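Local coordinates for avidin-related protein 4/5 (Gallus gallus, PDB 2OF8), which probably binds biotin and its derivatives with high affinity, as avidins do, and here holds a nitroanilide of biotin, at residues L14-T19 with L34-A39; L46-G51 with T65-F70; T93-R98 with G114-T119. The protein carries 2 engineered substitutions. All coordinates share one frame; numbering follows the deposited sequence.

Contacts 1, 2 and 3 follow one another along the chain; none nests in another and none crosses. Contact 1 (14-19 with 34-39) closes a loop of 14 residues that includes most of strand 28-34. Contact 2 (46-51 with 65-70) closes the hairpin of strands 47-53 and 61-67. Contact 3 (93-98 with 114-119) closes the 15-residue connection 99-113 and joins the neighbouring strands 89-98 and 111-120. All reach the same eight-stranded antiparallel barrel, and all touch the same ligand. Thr35 of contact 1 packs on Trp68 and Phe70 of contact 2. Leu14 and Met18 of contact 1 reach Asn116 and Phe118 of contact 3. Trp68 meets Leu97 between contacts 2 and 3.

Contact 1 (L14-T19 with L34-A39); sequences LGSIMT and LTAVAA. Engineered in segment 34-39: Ala39 (natural residue Asp). With BNI (5-(2-oxo-hexahydro-thieno[3,4-D]imidazol-6-yl)-pentanoic acid (4-nitro-phenyl)-amide), chain C.
The biotin pocket has part of its ureido end here, where Ser16 meets Ala36 across the contact. Ser16 OG accepts a nearly straight hydrogen bond from Ala36 N (2.9 Å, 166°). The same hydroxyl donates to the ligand carbonyl, with Ser16 OG 2.7 Å from BNI O3. With OG anti to the carbonyl carbon (chi1 -58°), the hydroxyl reaches both Ala36 N and the ligand. Thr35 takes one N-H of the urea: BNI N2 donates to Thr35 OG1 at 2.9 Å, and the bond is close to straight (173°). Thr35 OG1 in turn donates to Val37 O at 2.7 Å, in the carbonyl plane on a lone pair. That bond probably fixes the rotation of the hydroxyl, which then faces the ligand as an acceptor.

Next to the site, the ends of the neighbouring strands 17-20 and 28-34 run antiparallel in the avidin barrel. Ile17 and Leu34 form a hydrogen-bonded pair, bonded in both directions through their backbones. Beyond Leu34 the chain leaves the strand as the loop toward strand 47-53. Its engineered residue Ala39 gives its backbone N to BNI O2 at 2.9 Å.

Leu14 CD1 lies 4.2 Å from Val37 CG2, and both residues also pack on Trp108 of a second subunit. Asn12 OD1 holds the turn at 14-16 by accepting hydrogen bonds from the backbone N of Leu14 and of Ser16. Ala36 CB, from the 34-39 side, sits against this turn, 3.3 Å from Leu14 O.

Contact 2 (L46-G51 with T65-F70); sequences LSPLLG and TVHWNF. With BNI (5-(2-oxo-hexahydro-thieno[3,4-D]imidazol-6-yl)-pentanoic acid (4-nitro-phenyl)-amide), chain C.
Leu49 and Val66 face each other in the beta hairpin of strands 47-53 and 61-67, part of the avidin barrel. They are a non-hydrogen-bonded antiparallel pair; Leu50 and Thr65 next to them are a hydrogen-bonded one. Backbone bonds run both ways between Leu50 and Thr65, and His67 N donates to Pro48 O.

One side-chain hydrogen bond adds to the backbone pairing. Asn69 N donates to Ser47 OG at 3.0 Å. The same OG is also hydrogen-bonded to Thr45 O, so two partners hold the hydroxyl. Two waters bridge the segments, one from Leu46 O to Asn69 ND2, the other from Leu50 O to Thr65 OG1.

Between subunits, the His67 ring stacks on His54 of a third subunit.

The apolar contacts run from Leu49 and Val66 to the ligand. Leu49 CB meets Val66 CG2 at 4.1 Å. The Trp68 indole is covered on both faces: BNI C9 sits 3.6 Å above the plane over its centre, and Val66 CG1 lies over the opposite face, offset toward the rim. BNI S1 comes to 3.6 Å from Trp68 CZ2. Trp68 NE1 is hydrogen-bonded to Thr75 OG1, which helps to fix the ring. An alanine here would probably open a gap beside the aliphatic chain of the ligand, and Thr75 OG1 would lose its indole partner. Phe70 CZ, also in the pocket, lies 3.9 Å from BNI C9.

Contact 3 (T93-R98 with G114-T119); sequences TMWLLR and GYNNFT. With BNI (5-(2-oxo-hexahydro-thieno[3,4-D]imidazol-6-yl)-pentanoic acid (4-nitro-phenyl)-amide), chain C.
Trp95 and Gly114 meet face to backbone, with the ligand on the far side of the indole. BNI C6 sits 3.2 Å above the ring plane, over its centre. On the opposite face Gly114 CA makes a CH-pi contact, 3.7 Å from the centroid of the six-membered ring of Trp95. A side chain on Gly114 would collide with Trp95 CZ2. Asn116 supplies the polar part of this first shell: BNI N1 donates to Asn116 OD1 at 2.8 Å, with an N-H...O angle of 165°. Leu97 CD2 adds a contact to the nitrophenyl ring, 3.7 Å from BNI C24.

The second shell holds these groups in place. Trp95 chi1 of 54° places CG between the backbone N and the carbonyl carbon, and the ring reaches across the neighbouring strand. There Trp95 NE1 gives a weak hydrogen bond to Tyr115 O (3.1 Å, 138°), at the ring edge. Asn116 ND2 is hydrogen-bonded to Asn13 OD1, which probably keeps Asn116 OD1 turned to the ligand. Asn116 O is gripped twice by Thr93, through its N and through OG1, the latter at 2.8 Å. Thr93 OG1 also lies at the edge of the Phe118 ring, 3.5 Å from CE2.

Further out, Tyr115 stacks on Tyr115 of a fourth subunit. Antiparallel backbone bonds pair Thr93 with Asn116 and Trp95 with Gly114, joining strands 89-98 and 111-120 in the ligand-holding barrel of the avidin family.

Contact 1 (L14-T19 with L34-A39)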
loop_
_atom_site.group_PDB
_atom_site.type_symbol
_atom_site.label_atom_id
_atom_site.label_comp_id
_atom_site.label_asym_id
_atom_site.label_seq_id
_atom_site.Cartn_x
_atom_site.Cartn_y
_atom_site.Cartn_z
ATOM N N LEU A 14 6.823 17.048 2.241
ATOM C CA LEU A 14 6.742 17.562 0.874
ATOM C C LEU A 14 6.475 19.066 0.812
ATOM O O LEU A 14 6.475 19.650 -0.268
ATOM C CB LEU A 14 5.652 16.833 0.081
ATOM C CG LEU A 14 5.786 15.318 -0.025
ATOM C CD1 LEU A 14 4.586 14.727 -0.740
ATOM C CD2 LEU A 14 7.085 14.915 -0.704
ATOM N N GLY A 15 6.238 19.682 1.962
ATOM C CA GLY A 15 5.920 21.092 2.043
ATOM C C GLY A 15 4.438 21.407 2.053
ATOM O O GLY A 15 4.079 22.576 2.103
ATOM N N SER A 16 3.570 20.403 1.987
ATOM C CA SER A 16 2.141 20.655 2.055
ATOM C C SER A 16 1.751 21.178 3.427
ATOM O O SER A 16 2.422 20.908 4.418
ATOM C CB SER A 16 1.364 19.386 1.754
ATOM O OG SER A 16 1.727 18.898 0.480
ATOM N N ILE A 17 0.645 21.913 3.473
ATOM C CA ILE A 17 0.112 22.478 4.711
ATOM C C ILE A 17 -1.303 22.001 4.906
ATOM O O ILE A 17 -2.099 22.008 3.977
ATOM C CB ILE A 17 0.107 24.027 4.683
ATOM C CG1 ILE A 17 1.511 24.555 4.457
ATOM C CG2 ILE A 17 -0.486 24.597 5.991
ATOM C CD1 ILE A 17 1.559 26.050 4.291
ATOM N N MET A 18 -1.640 21.593 6.116
ATOM C CA MET A 18 -3.046 21.377 6.415
ATOM C C MET A 18 -3.412 22.011 7.735
ATOM O O MET A 18 -2.601 22.159 8.645
ATOM C CB MET A 18 -3.445 19.915 6.366
ATOM C CG MET A 18 -2.852 19.103 7.440
ATOM S SD MET A 18 -3.638 17.399 7.577
ATOM C CE MET A 18 -2.724 16.858 8.972
ATOM N N THR A 19 -4.674 22.391 7.802
ATOM C CA THR A 19 -5.247 23.050 8.953
ATOM C C THR A 19 -6.436 22.226 9.406
ATOM O O THR A 19 -7.349 21.973 8.625
ATOM C CB THR A 19 -5.715 24.458 8.572
ATOM O OG1 THR A 19 -4.624 25.192 8.001
ATOM C CG2 THR A 19 -6.121 25.268 9.803
ATOM N N LEU A 34 -3.611 22.159 1.645
ATOM C CA LEU A 34 -2.949 22.810 0.524
ATOM C C LEU A 34 -1.755 21.940 0.146
ATOM O O LEU A 34 -0.725 21.948 0.823
ATOM C CB LEU A 34 -2.504 24.228 0.884
ATOM C CG LEU A 34 -1.983 25.040 -0.307
ATOM C CD1 LEU A 34 -3.043 25.237 -1.365
ATOM C CD2 LEU A 34 -1.459 26.392 0.171
ATOM N N THR A 35 -1.921 21.130 -0.889
ATOM C CA THR A 35 -0.834 20.277 -1.326
ATOM C C THR A 35 0.239 21.080 -2.052
ATOM O O THR A 35 -0.064 21.986 -2.823
ATOM C CB THR A 35 -1.326 19.101 -2.184
ATOM O OG1 THR A 35 -0.190 18.289 -2.529
ATOM C CG2 THR A 35 -2.012 19.540 -3.497
ATOM N N ALA A 36 1.498 20.732 -1.798
ATOM C CA ALA A 36 2.620 21.352 -2.499
ATOM C C ALA A 36 2.798 20.780 -3.901
ATOM O O ALA A 36 3.427 21.425 -4.743
ATOM C CB ALA A 36 3.906 21.184 -1.700
ATOM N N VAL A 37 2.282 19.568 -4.124
ATOM C CA VAL A 37 2.495 18.819 -5.352
ATOM C C VAL A 37 1.177 18.252 -5.882
ATOM O O VAL A 37 0.236 17.988 -5.128
ATOM C CB VAL A 37 3.503 17.654 -5.158
ATOM C CG1 VAL A 37 4.892 18.204 -4.854
ATOM C CG2 VAL A 37 3.048 16.678 -4.069
ATOM N N ALA A 38 1.120 18.065 -7.188
ATOM C CA ALA A 38 -0.021 17.435 -7.833
ATOM C C ALA A 38 0.417 17.005 -9.222
ATOM O O ALA A 38 1.479 17.404 -9.701
ATOM C CB ALA A 38 -1.188 18.399 -7.950
ATOM N N ALA A 39 -0.415 16.229 -9.898
ATOM C CA ALA A 39 -0.174 15.899 -11.303
ATOM C C ALA A 39 -0.066 17.171 -12.149
ATOM O O ALA A 39 0.776 17.257 -13.048
ATOM C CB ALA A 39 -1.288 15.015 -11.830
HETATM C C1 BNI C . -3.458 14.868 -7.545
HETATM C C10 BNI C . -4.191 15.614 -6.422
HETATM C C9 BNI C . -3.250 16.075 -5.314
HETATM C C8 BNI C . -2.603 14.897 -4.601
HETATM C C7 BNI C . -1.481 15.346 -3.687
HETATM C C2 BNI C . -0.813 14.118 -2.967
HETATM C C6 BNI C . -0.451 12.410 -1.128
HETATM C C4 BNI C . 0.536 14.438 -2.258
HETATM C C5 BNI C . 0.761 13.347 -1.194
HETATM C C3 BNI C . 0.810 15.424 -0.196
HETATM O O2 BNI C . -2.366 15.246 -7.958
HETATM O O3 BNI C . 0.915 16.304 0.699
HETATM N N1 BNI C . 0.941 14.115 0.013
HETATM N N2 BNI C . 0.545 15.661 -1.476
HETATM S S1 BNI C . -1.857 13.453 -1.621
HETATM N N17 BNI C . -3.987 13.745 -8.036
HETATM C C18 BNI C . -3.588 12.911 -9.047
HETATM C C20 BNI C . -4.520 12.450 -10.026
HETATM C C21 BNI C . -4.078 11.568 -11.073
HETATM C C22 BNI C . -2.679 11.158 -11.143
HETATM C C23 BNI C . -1.745 11.623 -10.164
HETATM C C24 BNI C . -2.181 12.495 -9.124
HETATM N N25 BNI C . -2.240 10.238 -12.261
HETATM O O26 BNI C . -3.017 9.838 -13.079
HETATM O O27 BNI C . -1.104 9.877 -12.359
#

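Contact 2 (L46-G51 with T65-F70)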
loop_
_atom_site.group_PDB
_atom_site.type_symbol
_atom_site.label_atom_id
_atom_site.label_comp_id
_atom_site.label_asym_id
_atom_site.label_seq_id
_atom_site.Cartn_x
_atom_site.Cartn_y
_atom_site.Cartn_z
ATOM N N LEU A 46 -6.845 25.131 -2.547
ATOM C CA LEU A 46 -7.140 24.676 -1.200
ATOM C C LEU A 46 -8.330 23.724 -1.231
ATOM O O LEU A 46 -9.337 24.010 -1.876
ATOM C CB LEU A 46 -7.453 25.886 -0.319
ATOM C CG LEU A 46 -7.540 25.622 1.184
ATOM C CD1 LEU A 46 -6.188 25.203 1.754
ATOM C CD2 LEU A 46 -8.079 26.845 1.897
ATOM N N SER A 47 -8.213 22.593 -0.547
ATOM C CA SER A 47 -9.202 21.530 -0.634
ATOM C C SER A 47 -9.644 21.083 0.753
ATOM O O SER A 47 -8.863 21.084 1.694
ATOM C CB SER A 47 -8.602 20.364 -1.412
ATOM O OG SER A 47 -8.349 20.739 -2.764
ATOM N N PRO A 48 -10.905 20.697 0.884
ATOM C CA PRO A 48 -11.433 20.272 2.182
ATOM C C PRO A 48 -11.051 18.853 2.568
ATOM O O PRO A 48 -10.888 17.987 1.711
ATOM C CB PRO A 48 -12.942 20.369 1.978
ATOM C CG PRO A 48 -13.121 20.050 0.553
ATOM C CD PRO A 48 -11.951 20.676 -0.154
ATOM N N LEU A 49 -10.960 18.643 3.874
ATOM C CA LEU A 49 -10.755 17.317 4.434
ATOM C C LEU A 49 -11.770 17.060 5.545
ATOM O O LEU A 49 -12.288 17.989 6.168
ATOM C CB LEU A 49 -9.317 17.136 4.943
ATOM C CG LEU A 49 -8.904 17.921 6.194
ATOM C CD1 LEU A 49 -9.217 17.179 7.482
ATOM C CD2 LEU A 49 -7.430 18.258 6.127
ATOM N N LEU A 50 -12.048 15.782 5.767
ATOM C CA LEU A 50 -12.970 15.337 6.796
ATOM C C LEU A 50 -12.439 14.030 7.348
ATOM O O LEU A 50 -12.106 13.130 6.571
ATOM C CB LEU A 50 -14.326 15.118 6.156
ATOM C CG LEU A 50 -15.559 14.926 7.008
ATOM C CD1 LEU A 50 -15.732 16.064 7.978
ATOM C CD2 LEU A 50 -16.763 14.840 6.081
ATOM N N GLY A 51 -12.365 13.902 8.664
ATOM C CA GLY A 51 -11.818 12.699 9.260
ATOM C C GLY A 51 -12.315 12.429 10.652
ATOM O O GLY A 51 -13.168 13.143 11.188
ATOM N N THR A 65 -10.074 12.035 4.786
ATOM C CA THR A 65 -10.243 12.080 3.343
ATOM C C THR A 65 -10.061 13.510 2.868
ATOM O O THR A 65 -10.636 14.425 3.457
ATOM C CB THR A 65 -11.662 11.617 2.977
ATOM O OG1 THR A 65 -11.849 10.258 3.382
ATOM C CG2 THR A 65 -11.891 11.657 1.476
ATOM N N VAL A 66 -9.281 13.691 1.803
ATOM C CA VAL A 66 -9.161 14.976 1.136
ATOM C C VAL A 66 -9.870 14.879 -0.209
ATOM O O VAL A 66 -9.510 14.067 -1.068
ATOM C CB VAL A 66 -7.699 15.391 0.905
ATOM C CG1 VAL A 66 -7.653 16.788 0.284
ATOM C CG2 VAL A 66 -6.906 15.351 2.199
ATOM N N HIS A 67 -10.894 15.715 -0.380
ATOM C CA HIS A 67 -11.584 15.863 -1.651
ATOM C C HIS A 67 -10.892 16.992 -2.407
ATOM O O HIS A 67 -11.098 18.175 -2.118
ATOM C CB HIS A 67 -13.070 16.159 -1.407
ATOM C CG HIS A 67 -13.790 16.750 -2.577
ATOM N ND1 HIS A 67 -14.806 16.124 -3.266
ATOM C CD2 HIS A 67 -13.661 17.974 -3.137
ATOM C CE1 HIS A 67 -15.255 16.939 -4.208
ATOM N NE2 HIS A 67 -14.559 18.057 -4.164
ATOM N N TRP A 68 -10.038 16.643 -3.361
ATOM C CA TRP A 68 -9.319 17.655 -4.122
ATOM C C TRP A 68 -10.330 18.467 -4.928
ATOM O O TRP A 68 -11.165 17.911 -5.628
ATOM C CB TRP A 68 -8.262 17.016 -5.029
ATOM C CG TRP A 68 -7.310 16.185 -4.240
ATOM C CD1 TRP A 68 -7.228 14.827 -4.238
ATOM C CD2 TRP A 68 -6.367 16.643 -3.256
ATOM N NE1 TRP A 68 -6.275 14.406 -3.345
ATOM C CE2 TRP A 68 -5.734 15.501 -2.724
ATOM C CE3 TRP A 68 -5.970 17.903 -2.789
ATOM C CZ2 TRP A 68 -4.744 15.576 -1.752
ATOM C CZ3 TRP A 68 -4.980 17.981 -1.819
ATOM C CH2 TRP A 68 -4.375 16.826 -1.315
ATOM N N ASN A 69 -10.249 19.790 -4.833
ATOM C CA ASN A 69 -11.226 20.657 -5.490
ATOM C C ASN A 69 -10.857 20.983 -6.927
ATOM O O ASN A 69 -11.592 21.700 -7.603
ATOM C CB ASN A 69 -11.403 21.955 -4.700
ATOM C CG ASN A 69 -12.419 21.837 -3.580
ATOM O OD1 ASN A 69 -13.023 20.788 -3.351
ATOM N ND2 ASN A 69 -12.615 22.939 -2.868
ATOM N N PHE A 70 -9.724 20.460 -7.382
ATOM C CA PHE A 70 -9.165 20.760 -8.701
ATOM C C PHE A 70 -8.899 19.496 -9.514
ATOM O O PHE A 70 -8.305 19.565 -10.588
ATOM C CB PHE A 70 -7.865 21.565 -8.539
ATOM C CG PHE A 70 -6.825 20.859 -7.721
ATOM C CD1 PHE A 70 -6.808 20.978 -6.344
ATOM C CD2 PHE A 70 -5.873 20.055 -8.329
ATOM C CE1 PHE A 70 -5.860 20.310 -5.583
ATOM C CE2 PHE A 70 -4.924 19.386 -7.562
ATOM C CZ PHE A 70 -4.925 19.517 -6.195
HETATM C C1 BNI C . -3.458 14.868 -7.545
HETATM C C10 BNI C . -4.191 15.614 -6.422
HETATM C C9 BNI C . -3.250 16.075 -5.314
HETATM C C8 BNI C . -2.603 14.897 -4.601
HETATM C C7 BNI C . -1.481 15.346 -3.687
HETATM C C2 BNI C . -0.813 14.118 -2.967
HETATM C C6 BNI C . -0.451 12.410 -1.128
HETATM C C4 BNI C . 0.536 14.438 -2.258
HETATM C C5 BNI C . 0.761 13.347 -1.194
HETATM C C3 BNI C . 0.810 15.424 -0.196
HETATM O O2 BNI C . -2.366 15.246 -7.958
HETATM O O3 BNI C . 0.915 16.304 0.699
HETATM N N1 BNI C . 0.941 14.115 0.013
HETATM N N2 BNI C . 0.545 15.661 -1.476
HETATM S S1 BNI C . -1.857 13.453 -1.621
HETATM N N17 BNI C . -3.987 13.745 -8.036
HETATM C C18 BNI C . -3.588 12.911 -9.047
HETATM C C20 BNI C . -4.520 12.450 -10.026
HETATM C C21 BNI C . -4.078 11.568 -11.073
HETATM C C22 BNI C . -2.679 11.158 -11.143
HETATM C C23 BNI C . -1.745 11.623 -10.164
HETATM C C24 BNI C . -2.181 12.495 -9.124
HETATM N N25 BNI C . -2.240 10.238 -12.261
HETATM O O26 BNI C . -3.017 9.838 -13.079
HETATM O O27 BNI C . -1.104 9.877 -12.359
HETATM O O HOH W 1 -10.989 25.417 -3.454
HETATM O O HOH W 2 -12.741 10.502 6.066
#

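Contact 3 (T93-R98 with G114-T119)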
loop_
_atom_site.group_PDB
_atom_site.type_symbol
_atom_site.label_atom_id
_atom_site.label_comp_id
_atom_site.label_asym_id
_atom_site.label_seq_id
_atom_site.Cartn_x
_atom_site.Cartn_y
_atom_site.Cartn_z
ATOM N N THR A 93 2.039 9.203 8.976
ATOM C CA THR A 93 0.933 8.792 8.128
ATOM C C THR A 93 1.372 8.017 6.904
ATOM O O THR A 93 2.507 8.140 6.409
ATOM C CB THR A 93 0.069 9.992 7.626
ATOM O OG1 THR A 93 0.746 10.727 6.596
ATOM C CG2 THR A 93 -0.272 10.967 8.732
ATOM N N MET A 94 0.411 7.267 6.398
ATOM C CA MET A 94 0.476 6.723 5.066
ATOM C C MET A 94 -0.809 7.047 4.361
ATOM O O MET A 94 -1.843 7.290 4.987
ATOM C CB MET A 94 0.730 5.232 5.119
ATOM C CG MET A 94 2.072 4.937 5.754
ATOM S SD MET A 94 2.676 3.323 5.423
ATOM C CE MET A 94 3.113 3.479 3.720
ATOM N N TRP A 95 -0.731 7.055 3.043
ATOM C CA TRP A 95 -1.848 7.515 2.235
ATOM C C TRP A 95 -2.066 6.653 1.018
ATOM O O TRP A 95 -1.159 5.979 0.528
ATOM C CB TRP A 95 -1.687 8.993 1.844
ATOM C CG TRP A 95 -0.399 9.364 1.160
ATOM C CD1 TRP A 95 0.666 9.986 1.723
ATOM C CD2 TRP A 95 -0.061 9.174 -0.221
ATOM N NE1 TRP A 95 1.649 10.200 0.787
ATOM C CE2 TRP A 95 1.222 9.718 -0.419
ATOM C CE3 TRP A 95 -0.736 8.647 -1.329
ATOM C CZ2 TRP A 95 1.855 9.715 -1.662
ATOM C CZ3 TRP A 95 -0.105 8.641 -2.558
ATOM C CH2 TRP A 95 1.181 9.164 -2.713
ATOM N N LEU A 96 -3.311 6.697 0.546
ATOM C CA LEU A 96 -3.709 6.148 -0.749
ATOM C C LEU A 96 -4.351 7.266 -1.561
ATOM O O LEU A 96 -5.244 7.965 -1.073
ATOM C CB LEU A 96 -4.738 5.023 -0.604
ATOM C CG LEU A 96 -4.272 3.773 0.135
ATOM C CD1 LEU A 96 -5.454 2.853 0.382
ATOM C CD2 LEU A 96 -3.179 3.038 -0.611
ATOM N N LEU A 97 -3.885 7.444 -2.793
ATOM C CA LEU A 97 -4.403 8.431 -3.724
ATOM C C LEU A 97 -5.113 7.677 -4.845
ATOM O O LEU A 97 -4.480 6.931 -5.609
ATOM C CB LEU A 97 -3.270 9.308 -4.262
ATOM C CG LEU A 97 -3.541 10.251 -5.443
ATOM C CD1 LEU A 97 -4.700 11.207 -5.315
ATOM C CD2 LEU A 97 -2.286 11.062 -5.729
ATOM N N ARG A 98 -6.433 7.858 -4.913
ATOM C CA ARG A 98 -7.273 7.243 -5.919
ATOM C C ARG A 98 -7.510 8.207 -7.067
ATOM O O ARG A 98 -8.110 9.263 -6.890
ATOM C CB ARG A 98 -8.621 6.861 -5.317
ATOM C CG ARG A 98 -9.600 6.322 -6.339
ATOM C CD ARG A 98 -9.219 4.981 -6.867
ATOM N NE ARG A 98 -9.908 4.638 -8.105
ATOM C CZ ARG A 98 -10.168 3.391 -8.487
ATOM N NH1 ARG A 98 -9.916 2.363 -7.692
ATOM N NH2 ARG A 98 -10.693 3.178 -9.678
ATOM N N GLY A 114 1.784 6.084 -0.540
ATOM C CA GLY A 114 2.958 6.788 -0.065
ATOM C C GLY A 114 2.866 7.089 1.411
ATOM O O GLY A 114 1.973 6.617 2.107
ATOM N N TYR A 115 3.836 7.857 1.891
ATOM C CA TYR A 115 3.917 8.251 3.291
ATOM C C TYR A 115 3.940 9.763 3.419
ATOM O O TYR A 115 4.252 10.475 2.471
ATOM C CB TYR A 115 5.166 7.666 3.966
ATOM C CG TYR A 115 6.488 8.346 3.631
ATOM C CD1 TYR A 115 7.017 9.331 4.463
ATOM C CD2 TYR A 115 7.230 7.970 2.516
ATOM C CE1 TYR A 115 8.233 9.932 4.184
ATOM C CE2 TYR A 115 8.454 8.571 2.229
ATOM C CZ TYR A 115 8.952 9.541 3.069
ATOM O OH TYR A 115 10.177 10.114 2.786
ATOM N N ASN A 116 3.668 10.254 4.622
ATOM C CA ASN A 116 3.991 11.634 4.961
ATOM C C ASN A 116 4.173 11.747 6.458
ATOM O O ASN A 116 3.423 11.155 7.227
ATOM C CB ASN A 116 2.883 12.624 4.555
ATOM C CG ASN A 116 2.939 13.055 3.100
ATOM O OD1 ASN A 116 1.946 12.932 2.386
ATOM N ND2 ASN A 116 4.067 13.630 2.673
ATOM N N ASN A 117 5.146 12.553 6.854
ATOM C CA ASN A 117 5.369 12.906 8.241
ATOM C C ASN A 117 5.002 14.374 8.400
ATOM O O ASN A 117 5.449 15.199 7.609
ATOM C CB ASN A 117 6.838 12.640 8.577
ATOM C CG ASN A 117 7.253 11.201 8.269
ATOM O OD1 ASN A 117 6.532 10.277 8.600
ATOM N ND2 ASN A 117 8.406 11.017 7.620
ATOM N N PHE A 118 4.171 14.685 9.395
ATOM C CA PHE A 118 3.725 16.054 9.646
ATOM C C PHE A 118 4.242 16.537 10.999
ATOM O O PHE A 118 4.239 15.793 11.984
ATOM C CB PHE A 118 2.196 16.185 9.689
ATOM C CG PHE A 118 1.470 15.865 8.401
ATOM C CD1 PHE A 118 0.910 16.878 7.632
ATOM C CD2 PHE A 118 1.268 14.552 8.002
ATOM C CE1 PHE A 118 0.193 16.586 6.483
ATOM C CE2 PHE A 118 0.551 14.257 6.847
ATOM C CZ PHE A 118 0.019 15.273 6.088
ATOM N N THR A 119 4.644 17.805 11.040
ATOM C CA THR A 119 4.948 18.487 12.295
ATOM C C THR A 119 4.201 19.817 12.329
ATOM O O THR A 119 3.754 20.322 11.305
ATOM C CB THR A 119 6.461 18.714 12.462
ATOM O OG1 THR A 119 6.986 19.362 11.304
ATOM C CG2 THR A 119 7.215 17.389 12.544
HETATM C C1 BNI C . -3.458 14.868 -7.545
HETATM C C10 BNI C . -4.191 15.614 -6.422
HETATM C C9 BNI C . -3.250 16.075 -5.314
HETATM C C8 BNI C . -2.603 14.897 -4.601
HETATM C C7 BNI C . -1.481 15.346 -3.687
HETATM C C2 BNI C . -0.813 14.118 -2.967
HETATM C C6 BNI C . -0.451 12.410 -1.128
HETATM C C4 BNI C . 0.536 14.438 -2.258
HETATM C C5 BNI C . 0.761 13.347 -1.194
HETATM C C3 BNI C . 0.810 15.424 -0.196
HETATM O O2 BNI C . -2.366 15.246 -7.958
HETATM O O3 BNI C . 0.915 16.304 0.699
HETATM N N1 BNI C . 0.941 14.115 0.013
HETATM N N2 BNI C . 0.545 15.661 -1.476
HETATM S S1 BNI C . -1.857 13.453 -1.621
HETATM N N17 BNI C . -3.987 13.745 -8.036
HETATM C C18 BNI C . -3.588 12.911 -9.047
HETATM C C20 BNI C . -4.520 12.450 -10.026
HETATM C C21 BNI C . -4.078 11.568 -11.073
HETATM C C22 BNI C . -2.679 11.158 -11.143
HETATM C C23 BNI C . -1.745 11.623 -10.164
HETATM C C24 BNI C . -2.181 12.495 -9.124
HETATM N N25 BNI C . -2.240 10.238 -12.261
HETATM O O26 BNI C . -3.017 9.838 -13.079
HETATM O O27 BNI C . -1.104 9.877 -12.359
HETATM O O HOH W 3 4.957 7.869 7.873
#